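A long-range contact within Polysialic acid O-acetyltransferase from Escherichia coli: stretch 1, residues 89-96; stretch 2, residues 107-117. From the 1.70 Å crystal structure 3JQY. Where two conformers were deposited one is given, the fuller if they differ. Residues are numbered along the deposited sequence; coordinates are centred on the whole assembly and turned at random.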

# COMPACT_ATOMS: atom_id res chain seq x y z
N HIS B 89 -9.48 -4.28 -26.29
CA HIS B 89 -10.74 -4.59 -26.97
C HIS B 89 -11.85 -3.57 -26.72
O HIS B 89 -11.82 -2.83 -25.74
CB HIS B 89 -11.24 -5.98 -26.57
CG HIS B 89 -10.51 -7.12 -27.22
ND1 HIS B 89 -9.22 -7.45 -26.90
CD2 HIS B 89 -10.92 -8.02 -28.15
CE1 HIS B 89 -8.85 -8.50 -27.62
NE2 HIS B 89 -9.86 -8.86 -28.38
N LYS B 90 -12.85 -3.57 -27.60
CA LYS B 90 -13.92 -2.58 -27.58
C LYS B 90 -14.67 -2.45 -26.26
O LYS B 90 -14.82 -3.43 -25.52
CB LYS B 90 -14.92 -2.87 -28.71
CG LYS B 90 -15.47 -4.28 -28.67
CD LYS B 90 -16.72 -4.43 -29.54
CE LYS B 90 -16.44 -4.14 -31.01
NZ LYS B 90 -17.66 -4.30 -31.86
N ASN B 91 -15.11 -1.23 -25.98
CA ASN B 91 -15.99 -0.93 -24.85
C ASN B 91 -15.35 -1.08 -23.48
O ASN B 91 -16.03 -1.09 -22.46
CB ASN B 91 -17.28 -1.75 -24.95
CG ASN B 91 -18.15 -1.30 -26.10
OD1 ASN B 91 -18.65 -0.18 -26.11
ND2 ASN B 91 -18.33 -2.17 -27.08
N SER B 92 -14.03 -1.20 -23.45
CA SER B 92 -13.30 -1.25 -22.19
C SER B 92 -12.99 0.17 -21.72
O SER B 92 -13.11 1.13 -22.48
CB SER B 92 -12.01 -2.04 -22.35
OG SER B 92 -11.22 -1.51 -23.41
N LYS B 93 -12.58 0.30 -20.47
CA LYS B 93 -12.21 1.60 -19.92
C LYS B 93 -10.88 1.42 -19.21
O LYS B 93 -10.76 0.57 -18.33
CB LYS B 93 -13.26 2.08 -18.91
CG LYS B 93 -14.66 2.22 -19.50
CD LYS B 93 -15.57 2.90 -18.49
CE LYS B 93 -16.98 3.04 -19.04
NZ LYS B 93 -17.85 3.76 -18.06
N ILE B 94 -9.89 2.22 -19.59
CA ILE B 94 -8.54 1.99 -19.08
C ILE B 94 -7.81 3.27 -18.70
O ILE B 94 -8.01 4.34 -19.31
CB ILE B 94 -7.69 1.18 -20.09
CG1 ILE B 94 -6.34 0.80 -19.47
CG2 ILE B 94 -7.52 1.95 -21.38
CD1 ILE B 94 -5.66 -0.36 -20.14
N LYS B 95 -6.99 3.15 -17.66
CA LYS B 95 -6.09 4.19 -17.20
C LYS B 95 -4.79 3.50 -16.80
O LYS B 95 -4.75 2.27 -16.70
CB LYS B 95 -6.69 4.88 -15.96
CG LYS B 95 -8.12 5.36 -16.16
CD LYS B 95 -8.61 6.18 -14.98
CE LYS B 95 -10.08 6.53 -15.16
NZ LYS B 95 -10.43 7.81 -14.47
N GLY B 96 -3.74 4.27 -16.56
CA GLY B 96 -2.51 3.70 -16.03
C GLY B 96 -1.37 3.50 -17.01
O GLY B 96 -1.29 4.15 -18.06
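Stretch 2, residues 107-117: IIGRRTTIGAG

Stretch 2 runs beside stretch 1 in the same direction, His-89 lying near Arg-110 and Lys-95 near Ala-116. Each segment makes a type II turn, His-89 to Ser-92 and Gly-109 to Thr-112, and the two turns lie side by side. Short strands follow, with a single bridge between Lys-93 and Thr-113 (CA to CA 4.6 Å).

Backbone hydrogen bonds fix the register. His-89 N donates to Ile-108 O (2.9 Å), Arg-111 N to Lys-90 O (3.3 Å), Lys-93 N to Thr-112 O (2.8 Å) and Ile-114 N to Lys-93 O (2.8 Å).

His-89 takes chi1 m and chi2 71°. This brings His-89 ND1 to 3.1 Å from Ile-108 O, so that one carbonyl accepts two hydrogen bonds from the same residue. The edge of the ring also meets Ile-107, His-89 CE1 to Ile-107 CG2 3.6 Å. Ser-92 is p, and Ser-92 OG donates to His-89 O (2.7 Å) within its own turn.

Ile-94 is t at both chi angles. Ile-94 CD1 reaches Ile-108 CD1 (3.2 Å) and Ile-114 CD1 (3.8 Å), forming a buried apolar cluster. Lys-95 starts toward stretch 2, but its extended chain leads away; Lys-95 CD passes Ala-116 CB at 4.1 Å. Arg-111 NH1 and, weakly, Asn-91 ND2 donate to one water (3.0 and 3.2 Å from its O).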

# COMPACT_ATOMS: atom_id res chain seq x y z
N ILE B 107 -3.01 -8.10 -23.49
CA ILE B 107 -4.35 -8.08 -24.08
C ILE B 107 -5.37 -7.77 -23.00
O ILE B 107 -5.33 -8.34 -21.92
CB ILE B 107 -4.72 -9.45 -24.70
CG1 ILE B 107 -3.61 -9.95 -25.64
CG2 ILE B 107 -6.07 -9.36 -25.42
CD1 ILE B 107 -3.25 -8.98 -26.73
N ILE B 108 -6.28 -6.85 -23.31
CA ILE B 108 -7.35 -6.49 -22.39
C ILE B 108 -8.69 -6.67 -23.09
O ILE B 108 -8.93 -6.08 -24.14
CB ILE B 108 -7.17 -5.05 -21.92
CG1 ILE B 108 -5.82 -4.91 -21.19
CG2 ILE B 108 -8.34 -4.63 -21.03
CD1 ILE B 108 -5.47 -3.50 -20.79
N GLY B 109 -9.55 -7.50 -22.52
CA GLY B 109 -10.78 -7.92 -23.18
C GLY B 109 -11.89 -6.89 -23.21
O GLY B 109 -11.76 -5.79 -22.68
N ARG B 110 -13.01 -7.27 -23.82
CA ARG B 110 -14.16 -6.38 -24.01
C ARG B 110 -14.88 -6.04 -22.71
O ARG B 110 -15.04 -6.89 -21.83
CB ARG B 110 -15.16 -7.04 -24.97
CG ARG B 110 -14.59 -7.28 -26.35
CD ARG B 110 -15.68 -7.77 -27.30
NE ARG B 110 -15.97 -9.19 -27.13
CZ ARG B 110 -15.36 -10.16 -27.80
NH1 ARG B 110 -14.43 -9.88 -28.70
NH2 ARG B 110 -15.69 -11.43 -27.58
N ARG B 111 -15.33 -4.79 -22.61
CA ARG B 111 -16.17 -4.34 -21.51
C ARG B 111 -15.49 -4.47 -20.15
O ARG B 111 -16.15 -4.56 -19.12
CB ARG B 111 -17.51 -5.10 -21.49
CG ARG B 111 -18.29 -4.98 -22.80
CD ARG B 111 -19.50 -5.91 -22.83
NE ARG B 111 -19.12 -7.31 -22.61
CZ ARG B 111 -18.81 -8.17 -23.57
NH1 ARG B 111 -18.84 -7.80 -24.85
NH2 ARG B 111 -18.48 -9.41 -23.26
N THR B 112 -14.17 -4.47 -20.15
CA THR B 112 -13.42 -4.52 -18.90
C THR B 112 -13.12 -3.10 -18.43
O THR B 112 -12.81 -2.23 -19.24
CB THR B 112 -12.12 -5.33 -19.08
OG1 THR B 112 -12.44 -6.74 -19.02
CG2 THR B 112 -11.09 -4.98 -18.02
N THR B 113 -13.25 -2.86 -17.13
CA THR B 113 -12.96 -1.54 -16.58
C THR B 113 -11.74 -1.60 -15.68
O THR B 113 -11.57 -2.54 -14.90
CB THR B 113 -14.16 -0.95 -15.81
OG1 THR B 113 -14.49 -1.79 -14.69
CG2 THR B 113 -15.37 -0.88 -16.74
N ILE B 114 -10.88 -0.59 -15.80
CA ILE B 114 -9.62 -0.58 -15.08
C ILE B 114 -9.41 0.78 -14.43
O ILE B 114 -9.46 1.82 -15.10
CB ILE B 114 -8.44 -0.89 -16.02
CG1 ILE B 114 -8.56 -2.32 -16.56
CG2 ILE B 114 -7.12 -0.65 -15.30
CD1 ILE B 114 -7.66 -2.62 -17.76
N GLY B 115 -9.19 0.77 -13.12
CA GLY B 115 -9.05 1.99 -12.35
C GLY B 115 -7.68 2.66 -12.42
O GLY B 115 -6.70 2.06 -12.86
N ALA B 116 -7.63 3.90 -11.96
CA ALA B 116 -6.39 4.67 -11.94
C ALA B 116 -5.32 3.95 -11.14
O ALA B 116 -5.61 3.28 -10.15
CB ALA B 116 -6.65 6.07 -11.36
N GLY B 117 -4.06 4.10 -11.55
CA GLY B 117 -2.96 3.50 -10.82
C GLY B 117 -2.60 2.12 -11.34
O GLY B 117 -1.74 1.45 -10.78
O HOH W 1 -18.90 -5.28 -26.52